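Local coordinates for tylactone synthase starter module and modules 1 & 2 (Streptomyces fradiae, PDB 2Z5L), which reduces, as the first ketoreductase of the tylosin polyketide synthase, the keto group of the growing polyketide chain, probably with NADPH, and probably sets the configuration of the resulting hydroxyl, at residues A[50-55]-A[64-69]; A[60-65]-A[110-115]; A[80-85]-A[89-94]; A[117-122]-A[162-167]; A[127-132]-A[177-182]. All blocks are in the same frame, centred on the assembly; numbering follows the deposited sequence.

Interaction 1: residues A[50-55]-A[64-69]; sequences CLLVAP and DGLTTV
Leu52, on strand 49-54, meets segment 64-69 through one branch, its CD1 methyl touching two consecutive residues of helix 60-71, Leu66 and Thr67. The two neighbours receive it differently. The side chain of Thr67 lies at about a right angle to that of Leu52 and presents a methyl, so that CD1 of Leu52 stands 3.6 Å from CG2 of Thr67. Leu66 is met more obliquely and at its root: CB, 4.0 Å from CD1 of Leu52, does the touching. A chi1 of 41° puts OG1 of Thr67 between its own backbone N and carbonyl carbon, which turns CG2 to the strand and the hydroxyl back along the helix. There OG1 lies 2.6 Å from the carbonyl O of Asp64, but the O of Leu63 is also within reach of its proton, so the acceptor is not settled. OG1 of Thr68 donates to O of Asp64 at 2.9 Å, nearly in line with the C=O bond (162°). Leu63, Leu70 and Val77 also touch Leu52, while Leu66 is covered by Leu217 of helix 214-224. Strand 49-54, helix 60-71 and strand 80-81 form a beta-alpha-beta unit of this Rossmann-like half, and the contact seats the helix on its first strand. No hydrogen bond crosses between 50-55 and 64-69: the threonine keeps its polar atom for the helix backbone and gives the strand only carbon, so the attachment is van der Waals and hydrophobic in nature.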
# COMPACT_ATOMS: atom_id res chain seq x y z
N CYS A 50 23.40 -17.08 6.38
CA CYS A 50 22.76 -15.92 5.79
C CYS A 50 23.51 -15.41 4.58
O CYS A 50 24.73 -15.57 4.46
CB CYS A 50 22.67 -14.78 6.79
SG CYS A 50 21.84 -15.15 8.32
N LEU A 51 22.75 -14.78 3.69
CA LEU A 51 23.30 -14.18 2.49
C LEU A 51 22.84 -12.73 2.49
O LEU A 51 21.66 -12.46 2.31
CB LEU A 51 22.76 -14.89 1.25
CG LEU A 51 23.32 -14.45 -0.11
CD1 LEU A 51 24.75 -14.93 -0.28
CD2 LEU A 51 22.45 -15.05 -1.23
N LEU A 52 23.77 -11.80 2.72
CA LEU A 52 23.42 -10.39 2.71
C LEU A 52 23.51 -9.88 1.29
O LEU A 52 24.59 -9.86 0.71
CB LEU A 52 24.37 -9.58 3.57
CG LEU A 52 24.58 -10.04 5.01
CD1 LEU A 52 25.55 -9.10 5.68
CD2 LEU A 52 23.25 -10.08 5.76
N VAL A 53 22.37 -9.47 0.73
CA VAL A 53 22.29 -8.93 -0.63
C VAL A 53 22.20 -7.41 -0.51
O VAL A 53 21.33 -6.89 0.17
CB VAL A 53 21.03 -9.41 -1.37
CG1 VAL A 53 21.05 -8.92 -2.80
CG2 VAL A 53 20.95 -10.94 -1.32
N ALA A 54 23.10 -6.71 -1.18
CA ALA A 54 23.10 -5.25 -1.12
C ALA A 54 23.56 -4.59 -2.41
O ALA A 54 24.29 -5.20 -3.20
CB ALA A 54 23.99 -4.80 0.02
N PRO A 55 23.14 -3.33 -2.65
CA PRO A 55 23.51 -2.58 -3.85
C PRO A 55 25.02 -2.35 -3.86
O PRO A 55 25.66 -2.38 -2.82
CB PRO A 55 22.75 -1.27 -3.70
CG PRO A 55 21.60 -1.63 -2.86
CD PRO A 55 22.19 -2.56 -1.83
N ASP A 64 29.37 -4.82 7.33
CA ASP A 64 30.31 -5.30 8.35
C ASP A 64 29.60 -5.40 9.69
O ASP A 64 29.87 -6.30 10.49
CB ASP A 64 31.51 -4.34 8.45
CG ASP A 64 32.64 -4.71 7.50
OD1 ASP A 64 32.48 -4.57 6.26
OD2 ASP A 64 33.70 -5.17 7.99
N GLY A 65 28.68 -4.47 9.94
CA GLY A 65 27.93 -4.48 11.18
C GLY A 65 26.98 -5.66 11.25
O GLY A 65 26.93 -6.34 12.27
N LEU A 66 26.22 -5.91 10.19
CA LEU A 66 25.26 -7.03 10.17
C LEU A 66 25.94 -8.39 10.26
O LEU A 66 25.47 -9.27 10.98
CB LEU A 66 24.41 -6.99 8.90
CG LEU A 66 23.23 -6.01 8.82
CD1 LEU A 66 22.56 -6.13 7.45
CD2 LEU A 66 22.22 -6.31 9.93
N THR A 67 27.03 -8.55 9.52
CA THR A 67 27.78 -9.81 9.53
C THR A 67 28.13 -10.21 10.96
O THR A 67 27.93 -11.36 11.36
CB THR A 67 29.08 -9.67 8.70
OG1 THR A 67 29.67 -8.40 8.96
CG2 THR A 67 28.78 -9.78 7.21
N THR A 68 28.64 -9.25 11.72
CA THR A 68 29.03 -9.49 13.11
C THR A 68 27.85 -9.93 13.97
O THR A 68 27.88 -10.99 14.61
CB THR A 68 29.63 -8.22 13.74
OG1 THR A 68 30.67 -7.71 12.88
CG2 THR A 68 30.22 -8.52 15.11
N VAL A 69 26.80 -9.11 13.99
CA VAL A 69 25.61 -9.40 14.77
C VAL A 69 25.01 -10.76 14.43
O VAL A 69 24.67 -11.55 15.32
CB VAL A 69 24.54 -8.31 14.55
CG1 VAL A 69 23.34 -8.57 15.45
CG2 VAL A 69 25.12 -6.94 14.84

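Interaction 2: residues A[60-65]-A[110-115]; sequences GELLDG and VSLLGL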
# COMPACT_ATOMS: atom_id res chain seq x y z
N GLY A 60 30.08 0.02 3.50
CA GLY A 60 30.96 -0.95 4.14
C GLY A 60 30.60 -1.22 5.58
O GLY A 60 30.66 -2.37 6.04
N GLU A 61 30.21 -0.18 6.31
CA GLU A 61 29.84 -0.31 7.71
C GLU A 61 28.69 -1.27 7.95
O GLU A 61 28.85 -2.29 8.62
CB GLU A 61 29.47 1.06 8.29
CG GLU A 61 30.58 1.71 9.11
CD GLU A 61 31.91 1.74 8.38
OE1 GLU A 61 31.98 2.35 7.29
OE2 GLU A 61 32.88 1.14 8.90
N LEU A 62 27.53 -0.92 7.40
CA LEU A 62 26.32 -1.74 7.56
C LEU A 62 26.61 -3.22 7.32
O LEU A 62 26.34 -4.06 8.19
CB LEU A 62 25.24 -1.25 6.58
CG LEU A 62 23.77 -1.42 6.97
CD1 LEU A 62 23.52 -2.87 7.37
CD2 LEU A 62 23.41 -0.49 8.12
N LEU A 63 27.15 -3.56 6.16
CA LEU A 63 27.46 -4.95 5.84
C LEU A 63 28.37 -5.58 6.89
O LEU A 63 28.16 -6.72 7.29
CB LEU A 63 28.11 -5.05 4.47
CG LEU A 63 27.10 -4.99 3.31
CD1 LEU A 63 27.82 -4.77 2.01
CD2 LEU A 63 26.28 -6.26 3.29
N ASP A 64 29.37 -4.82 7.33
CA ASP A 64 30.31 -5.30 8.35
C ASP A 64 29.60 -5.40 9.69
O ASP A 64 29.87 -6.30 10.49
CB ASP A 64 31.51 -4.34 8.45
CG ASP A 64 32.64 -4.71 7.50
OD1 ASP A 64 32.48 -4.57 6.26
OD2 ASP A 64 33.70 -5.17 7.99
N GLY A 65 28.68 -4.47 9.94
CA GLY A 65 27.93 -4.48 11.18
C GLY A 65 26.98 -5.66 11.25
O GLY A 65 26.93 -6.34 12.27
N VAL A 110 19.00 -12.03 3.34
CA VAL A 110 18.77 -10.73 3.97
C VAL A 110 19.05 -9.65 2.93
O VAL A 110 20.20 -9.40 2.60
CB VAL A 110 19.71 -10.53 5.18
CG1 VAL A 110 19.35 -9.24 5.91
CG2 VAL A 110 19.59 -11.72 6.12
N SER A 111 17.99 -9.03 2.42
CA SER A 111 18.11 -8.01 1.39
C SER A 111 18.22 -6.58 1.92
O SER A 111 17.39 -6.13 2.71
CB SER A 111 16.91 -8.09 0.44
OG SER A 111 16.91 -7.01 -0.47
N LEU A 112 19.24 -5.87 1.46
CA LEU A 112 19.44 -4.49 1.84
C LEU A 112 19.05 -3.59 0.66
O LEU A 112 19.23 -2.37 0.71
CB LEU A 112 20.91 -4.26 2.21
CG LEU A 112 21.37 -5.02 3.47
CD1 LEU A 112 22.86 -4.76 3.73
CD2 LEU A 112 20.54 -4.58 4.66
N LEU A 113 18.48 -4.17 -0.39
CA LEU A 113 18.09 -3.39 -1.55
C LEU A 113 17.09 -2.30 -1.19
O LEU A 113 17.08 -1.23 -1.79
CB LEU A 113 17.50 -4.28 -2.63
CG LEU A 113 18.40 -5.39 -3.18
CD1 LEU A 113 17.60 -6.22 -4.14
CD2 LEU A 113 19.64 -4.79 -3.87
N GLY A 114 16.26 -2.57 -0.18
CA GLY A 114 15.25 -1.60 0.22
C GLY A 114 15.77 -0.37 0.94
O GLY A 114 15.00 0.55 1.21
N LEU A 115 17.06 -0.33 1.26
CA LEU A 115 17.62 0.84 1.94
C LEU A 115 17.85 1.99 0.97
O LEU A 115 18.17 3.12 1.38
CB LEU A 115 18.92 0.47 2.66
CG LEU A 115 18.75 -0.53 3.82
CD1 LEU A 115 20.10 -0.83 4.47
CD2 LEU A 115 17.80 0.03 4.84
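Leu62 and Leu63 lay the first turn of helix 60-71 over the chain leaving strand 107-111, both closing on Leu112; this is helix-on-sheet packing in the Rossmann-like N-terminal half. The turn is closed by an ordinary helix bond, O of Gly60 accepting from N of Asp64 at 3.1 Å. Leu62 has its own N held by OD2 of Asp59. Its CG swings away from its N (chi1 -151°), and CD1 ends 4.2 Å from CD1 of Leu112, with the two side chains inclined to one another. The same leucine stretches to the following turn, CG lying a loose 4.5 Å from CD1 of Leu115. Leu63 starts out beside the contact, but its CD2 reaches CD1 of Leu112 at 3.8 Å, the closest approach between the segments. One methyl of Leu112 therefore serves two successive helix residues. Leu112 is buried, with Ala54 and Leu145 also against it, whereas Leu62, Leu63 and Leu115 are partly exposed, so the apolar patch thins toward the surface. At Ser111 the chain enters an ST turn: OG of Ser111 accepts from N of Leu113 at 3.2 Å, with an N-H...O angle of 152°.

Interaction 3: residues A[80-85]-A[89-94]; sequences LEVPIG and AEVAEL
A chi1 of 172° spreads the two methyls of Val82 over different residues of helix 88-99, CG1 going to Val91 and CG2 to Leu94. CG1 meets CG2 of Val91 at 3.9 Å, the two side chains standing at about a right angle. Leu94, its CG set beside its backbone N (chi1 -69°), slants across toward the extended chain, and its CD1 has three neighbours. It lies 3.7 Å from CG2 of Val82. The carbonyl O of Glu81 is 3.6 Å from this CD1 of Leu94, and CD of Pro83 is 4.2 Å from it. Leu80 approaches the same residue through the backbone, its CD1 lying 3.4 Å and its CD2 3.5 Å from O of Leu94. Strand 80-81 is an edge strand of the N-terminal half, beside strand 49-54, and the short return from it into helix 88-99 belongs to the Rossmann-like alpha/beta fold. Leu94 is partly exposed, while Val82 and Val91 are buried, Val82 also touching Thr124 of helix 119-135. Glu81 points away from the helix and its OE2 is bonded to N of Thr57. With no hydrogen bond between the segments, the contact is van der Waals, methyls meeting methyls, a proline CH2 and two backbone carbonyl oxygens, and the carboxylate is kept off the apolar face.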
# COMPACT_ATOMS: atom_id res chain seq x y z
N LEU A 80 26.44 -10.62 -1.02
CA LEU A 80 26.27 -10.62 -2.47
C LEU A 80 25.94 -9.20 -2.94
O LEU A 80 25.29 -8.43 -2.22
CB LEU A 80 25.13 -11.56 -2.88
CG LEU A 80 25.04 -11.92 -4.37
CD1 LEU A 80 26.15 -12.91 -4.73
CD2 LEU A 80 23.70 -12.52 -4.68
N GLU A 81 26.35 -8.85 -4.15
CA GLU A 81 26.08 -7.53 -4.68
C GLU A 81 25.13 -7.56 -5.87
O GLU A 81 25.40 -8.20 -6.89
CB GLU A 81 27.39 -6.86 -5.10
CG GLU A 81 27.32 -5.36 -5.12
CD GLU A 81 28.68 -4.70 -5.30
OE1 GLU A 81 29.23 -4.74 -6.42
OE2 GLU A 81 29.20 -4.15 -4.31
N VAL A 82 24.00 -6.87 -5.73
CA VAL A 82 23.02 -6.79 -6.81
C VAL A 82 22.67 -5.34 -7.05
O VAL A 82 22.07 -4.68 -6.21
CB VAL A 82 21.71 -7.54 -6.50
CG1 VAL A 82 20.68 -7.25 -7.59
CG2 VAL A 82 21.98 -9.03 -6.44
N PRO A 83 23.03 -4.83 -8.22
CA PRO A 83 22.74 -3.44 -8.56
C PRO A 83 21.25 -3.13 -8.74
O PRO A 83 20.47 -3.97 -9.19
CB PRO A 83 23.54 -3.23 -9.85
CG PRO A 83 23.45 -4.59 -10.50
CD PRO A 83 23.65 -5.54 -9.35
N ILE A 84 20.88 -1.92 -8.34
CA ILE A 84 19.51 -1.45 -8.48
C ILE A 84 19.29 -1.42 -10.00
O ILE A 84 20.23 -1.18 -10.75
CB ILE A 84 19.38 -0.06 -7.86
CG1 ILE A 84 19.79 -0.15 -6.39
CG2 ILE A 84 17.96 0.47 -7.97
CD1 ILE A 84 20.01 1.18 -5.72
N GLY A 85 18.08 -1.71 -10.46
CA GLY A 85 17.86 -1.73 -11.89
C GLY A 85 17.99 -3.15 -12.43
O GLY A 85 17.45 -3.46 -13.50
N ALA A 89 16.07 -12.10 -14.31
CA ALA A 89 16.99 -12.99 -14.98
C ALA A 89 18.41 -12.70 -14.53
O ALA A 89 19.19 -13.62 -14.33
CB ALA A 89 16.86 -12.83 -16.50
N GLU A 90 18.76 -11.42 -14.39
CA GLU A 90 20.11 -11.06 -13.97
C GLU A 90 20.31 -11.44 -12.51
O GLU A 90 21.32 -12.04 -12.15
CB GLU A 90 20.35 -9.56 -14.13
CG GLU A 90 20.06 -9.03 -15.52
CD GLU A 90 19.85 -7.53 -15.53
OE1 GLU A 90 20.78 -6.79 -15.11
OE2 GLU A 90 18.76 -7.08 -15.96
N VAL A 91 19.34 -11.10 -11.67
CA VAL A 91 19.45 -11.40 -10.26
C VAL A 91 19.52 -12.91 -10.02
O VAL A 91 20.28 -13.37 -9.16
CB VAL A 91 18.27 -10.78 -9.47
CG1 VAL A 91 18.49 -10.97 -7.98
CG2 VAL A 91 18.16 -9.31 -9.82
N ALA A 92 18.76 -13.68 -10.79
CA ALA A 92 18.81 -15.14 -10.64
C ALA A 92 20.26 -15.59 -10.85
O ALA A 92 20.79 -16.39 -10.08
CB ALA A 92 17.88 -15.82 -11.66
N GLU A 93 20.91 -15.07 -11.90
CA GLU A 93 22.31 -15.41 -12.20
C GLU A 93 23.29 -15.08 -11.08
O GLU A 93 24.28 -15.80 -10.88
CB GLU A 93 22.78 -14.72 -13.48
CG GLU A 93 22.63 -15.57 -14.74
CD GLU A 93 22.99 -14.83 -16.02
OE1 GLU A 93 24.12 -14.27 -16.10
OE2 GLU A 93 22.15 -14.81 -16.96
N LEU A 94 23.03 -14.00 -10.36
CA LEU A 94 23.91 -13.60 -9.26
C LEU A 94 23.68 -14.45 -8.00
O LEU A 94 24.63 -14.71 -7.25
CB LEU A 94 23.69 -12.12 -8.92
CG LEU A 94 24.17 -11.11 -9.97
CD1 LEU A 94 23.62 -9.73 -9.64
CD2 LEU A 94 25.69 -11.07 -9.99

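Interaction 4: residues A[117-122]-A[162-167]; sequences PSTDAV and GAQLWG
Gln164 lies across the fork of Val122, the two side chains at about a right angle. CG1 of Val122 is 4.0 Å from OE1 of Gln164 and CG2 of Val122 is 4.0 Å from CB of Gln164, so the valine spans the glutamine from root to amide. Farther out, NE2 of Gln164 stops 3.7 Å from OG1 of Thr119, too long to be counted as a hydrogen bond. The backbones come close here: CA of Val122 is 5.9 Å from CA of Leu165. What steadies the amide lies one turn back, where OD1 of Asp160 accepts from NE2, the chain of Gln164 being extended beyond CG (chi2 -166°). Helix 119-135 is capped at its start by Ser118, whose OG accepts from N of Ala121 at 3.0 Å with an N-H...O angle of 142°. In the next shell Phe359 and Arg363 of helix 356-376 touch both Thr119 and Gln164, and Ala406 and Ala410 of helix 402-419 also cover Gln164. Two helices of the N-terminal half thus pack against two of the catalytic half, an arrangement consistent with the four-helix interface of dimeric short-chain dehydrogenases, reproduced here within one chain.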
# COMPACT_ATOMS: atom_id res chain seq x y z
N PRO A 117 16.30 4.65 -1.31
CA PRO A 117 15.04 5.37 -1.52
C PRO A 117 14.71 5.59 -2.99
O PRO A 117 14.90 6.68 -3.52
CB PRO A 117 15.28 6.71 -0.81
CG PRO A 117 16.32 6.38 0.21
CD PRO A 117 17.25 5.47 -0.54
N SER A 118 14.21 4.56 -3.66
CA SER A 118 13.86 4.72 -5.06
C SER A 118 12.92 3.60 -5.46
O SER A 118 12.95 2.52 -4.88
CB SER A 118 15.11 4.66 -5.94
OG SER A 118 15.53 3.31 -6.10
N THR A 119 12.09 3.88 -6.45
CA THR A 119 11.15 2.89 -6.94
C THR A 119 11.92 1.78 -7.63
O THR A 119 11.50 0.63 -7.64
CB THR A 119 10.16 3.50 -7.93
OG1 THR A 119 9.46 4.58 -7.29
CG2 THR A 119 9.16 2.45 -8.36
N ASP A 120 13.07 2.14 -8.19
CA ASP A 120 13.91 1.15 -8.86
C ASP A 120 14.29 0.08 -7.85
O ASP A 120 14.41 -1.09 -8.19
CB ASP A 120 15.18 1.82 -9.40
CG ASP A 120 15.07 2.17 -10.85
OD1 ASP A 120 13.96 2.57 -11.28
OD2 ASP A 120 16.10 2.07 -11.57
N ALA A 121 14.48 0.50 -6.61
CA ALA A 121 14.84 -0.41 -5.54
C ALA A 121 13.70 -1.40 -5.33
O ALA A 121 13.94 -2.58 -5.12
CB ALA A 121 15.10 0.37 -4.25
N VAL A 122 12.47 -0.89 -5.35
CA VAL A 122 11.28 -1.73 -5.19
C VAL A 122 11.20 -2.71 -6.35
O VAL A 122 10.92 -3.90 -6.17
CB VAL A 122 10.01 -0.89 -5.17
CG1 VAL A 122 8.80 -1.78 -4.85
CG2 VAL A 122 10.15 0.20 -4.13
N GLY A 162 10.22 2.89 0.74
CA GLY A 162 10.03 1.89 1.78
C GLY A 162 8.60 1.43 1.98
O GLY A 162 8.35 0.25 2.22
N ALA A 163 7.65 2.36 1.92
CA ALA A 163 6.24 2.02 2.11
C ALA A 163 5.75 1.05 1.04
O ALA A 163 4.94 0.16 1.32
CB ALA A 163 5.38 3.29 2.10
N GLN A 164 6.23 1.23 -0.19
CA GLN A 164 5.85 0.36 -1.30
C GLN A 164 6.24 -1.09 -1.07
O GLN A 164 5.45 -2.01 -1.32
CB GLN A 164 6.50 0.85 -2.59
CG GLN A 164 5.85 2.06 -3.23
CD GLN A 164 6.34 2.27 -4.66
OE1 GLN A 164 6.35 1.32 -5.45
NE2 GLN A 164 6.74 3.49 -5.00
N LEU A 165 7.47 -1.29 -0.60
CA LEU A 165 8.03 -2.62 -0.33
C LEU A 165 7.23 -3.36 0.75
O LEU A 165 7.02 -4.57 0.67
CB LEU A 165 9.50 -2.51 0.10
CG LEU A 165 10.59 -3.18 -0.73
CD1 LEU A 165 11.87 -3.23 0.10
CD2 LEU A 165 10.17 -4.59 -1.12
N TRP A 166 6.82 -2.64 1.78
CA TRP A 166 6.05 -3.29 2.83
C TRP A 166 4.74 -3.76 2.22
O TRP A 166 4.27 -4.85 2.52
CB TRP A 166 5.80 -2.34 4.00
CG TRP A 166 6.97 -2.29 4.93
CD1 TRP A 166 8.23 -1.81 4.66
CD2 TRP A 166 6.99 -2.75 6.28
NE1 TRP A 166 9.03 -1.95 5.77
CE2 TRP A 166 8.30 -2.52 6.78
CE3 TRP A 166 6.03 -3.33 7.12
CZ2 TRP A 166 8.67 -2.86 8.07
CZ3 TRP A 166 6.41 -3.67 8.42
CH2 TRP A 166 7.72 -3.43 8.88
N GLY A 167 4.18 -2.93 1.33
CA GLY A 167 2.94 -3.30 0.68
C GLY A 167 3.10 -4.58 -0.10
O GLY A 167 2.32 -5.52 0.04

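Interaction 5: residues A[127-132]-A[177-182]; sequences ALLQAV and PDIWGG
Leu129 of helix 119-135 presses both methyls toward the six-membered ring of Trp180, the start of strand 180-186, in a helix-on-sheet contact of the Rossmann-like N-terminal half. This is the dense part. CD2 of Leu129 lies 3.8 Å from CE3 and 3.9 Å from CZ3 of Trp180, and CD1 of Leu129 lies 4.0 Å from the same CE3; CD2 comes in obliquely to the ring. The Trp180 side chain leaves the backbone alongside the helix, and a chi1 of -172°, with CG opposite the backbone N, carries its benzo portion back to Leu129. Phe168 and Ala172 of helix 160-175 close in on Leu129, and Val142 of strand 140-147 touches both Leu129 and Trp180, so the pair is walled by helix and sheet. The looser side is Val132 to Ile179. CG2 of Ile179 sits between CD1 of Leu129, at 4.0 Å, and CG1 of Val132, at 4.2 Å, while Ile179 and Val132 run past one another in opposite directions. Ile179 is partly exposed and the preceding loop residue, Asp178, is exposed. No hydrogen bond joins the segments, but the carbonyl O of Trp180 accepts from NH1 of both Arg141 and Arg493. N of Gly182, two residues on, stands 3.7 Å above the plane of the Trp180 ring, offset toward its rim.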
# COMPACT_ATOMS: atom_id res chain seq x y z
N ALA A 127 12.20 -8.23 -8.10
CA ALA A 127 13.02 -9.08 -8.96
C ALA A 127 13.82 -10.11 -8.13
O ALA A 127 13.97 -11.25 -8.55
CB ALA A 127 13.99 -8.22 -9.78
N LEU A 128 14.31 -9.69 -6.97
CA LEU A 128 15.08 -10.58 -6.10
C LEU A 128 14.22 -11.74 -5.61
O LEU A 128 14.66 -12.90 -5.61
CB LEU A 128 15.61 -9.82 -4.87
CG LEU A 128 16.14 -10.64 -3.68
CD1 LEU A 128 17.39 -11.42 -4.07
CD2 LEU A 128 16.44 -9.71 -2.52
N LEU A 129 13.00 -11.43 -5.18
CA LEU A 129 12.09 -12.46 -4.71
C LEU A 129 11.77 -13.43 -5.83
O LEU A 129 11.84 -14.66 -5.66
CB LEU A 129 10.79 -11.84 -4.17
CG LEU A 129 9.75 -12.81 -3.60
CD1 LEU A 129 10.43 -13.76 -2.62
CD2 LEU A 129 8.64 -12.04 -2.92
N GLN A 130 11.42 -12.88 -6.99
CA GLN A 130 11.10 -13.67 -8.17
C GLN A 130 12.22 -14.61 -8.55
O GLN A 130 11.98 -15.75 -8.99
CB GLN A 130 10.80 -12.77 -9.37
CG GLN A 130 9.59 -11.87 -9.20
CD GLN A 130 9.44 -10.92 -10.38
OE1 GLN A 130 10.40 -10.25 -10.78
NE2 GLN A 130 8.23 -10.84 -10.93
N ALA A 131 13.45 -14.13 -8.40
CA ALA A 131 14.62 -14.91 -8.74
C ALA A 131 14.83 -16.07 -7.78
O ALA A 131 15.20 -17.17 -8.19
CB ALA A 131 15.86 -14.02 -8.77
N VAL A 132 14.59 -15.82 -6.49
CA VAL A 132 14.76 -16.85 -5.47
C VAL A 132 13.77 -17.99 -5.69
O VAL A 132 14.09 -19.16 -5.48
CB VAL A 132 14.54 -16.28 -4.06
CG1 VAL A 132 14.56 -17.41 -3.05
CG2 VAL A 132 15.62 -15.26 -3.74
N PRO A 177 4.35 -18.39 0.99
CA PRO A 177 4.52 -18.60 2.44
C PRO A 177 5.80 -19.32 2.86
O PRO A 177 6.37 -19.00 3.90
CB PRO A 177 3.28 -19.43 2.81
CG PRO A 177 2.30 -19.10 1.77
CD PRO A 177 3.12 -19.02 0.51
N ASP A 178 6.23 -20.29 2.07
CA ASP A 178 7.41 -21.07 2.39
C ASP A 178 8.72 -20.39 2.02
O ASP A 178 9.79 -20.85 2.42
CB ASP A 178 7.35 -22.43 1.68
CG ASP A 178 6.05 -23.16 1.94
OD1 ASP A 178 5.57 -23.13 3.09
OD2 ASP A 178 5.52 -23.76 0.98
N ILE A 179 8.63 -19.31 1.26
CA ILE A 179 9.82 -18.57 0.83
C ILE A 179 9.96 -17.23 1.52
O ILE A 179 11.05 -16.86 1.97
CB ILE A 179 9.78 -18.35 -0.72
CG1 ILE A 179 9.94 -19.69 -1.44
CG2 ILE A 179 10.87 -17.40 -1.14
CD1 ILE A 179 9.81 -19.59 -2.94
N TRP A 180 8.86 -16.49 1.62
CA TRP A 180 8.91 -15.17 2.25
C TRP A 180 9.16 -15.21 3.75
O TRP A 180 8.47 -15.90 4.50
CB TRP A 180 7.62 -14.39 1.99
CG TRP A 180 7.72 -12.99 2.46
CD1 TRP A 180 7.11 -12.43 3.55
CD2 TRP A 180 8.53 -11.96 1.89
NE1 TRP A 180 7.49 -11.12 3.69
CE2 TRP A 180 8.36 -10.80 2.68
CE3 TRP A 180 9.38 -11.90 0.77
CZ2 TRP A 180 9.02 -9.61 2.40
CZ3 TRP A 180 10.03 -10.71 0.50
CH2 TRP A 180 9.85 -9.58 1.31
N GLY A 181 10.16 -14.46 4.19
CA GLY A 181 10.48 -14.41 5.60
C GLY A 181 9.73 -13.28 6.28
O GLY A 181 8.78 -13.52 7.02
N GLY A 182 10.16 -12.05 6.03
CA GLY A 182 9.51 -10.90 6.63
C GLY A 182 10.14 -9.56 6.28
O GLY A 182 11.11 -9.48 5.52

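How the interactions relate
Interactions 1 and 2 share helix 60-71 and set it on neighbouring strands, 49-54 and 107-111, whose backbones bond through Val53 O and Leu112 N (2.7 Å); the first is buried, the second partly open. Interaction 3 continues the same sheet to its outer strand, with Leu52 O and Leu80 N 2.7 Å apart, and is also only partly buried. Interactions 4 and 5 both use helix 119-135 and are buried, at its beginning and farther along respectively. Contacts 1 and 2 are purely aliphatic, 3 adds backbone carbonyl oxygens, and 5 an indole. Interaction 4, nearest the centre of the chain and the one helix-on-helix contact, brings in a glutamine amide where the two halves meet.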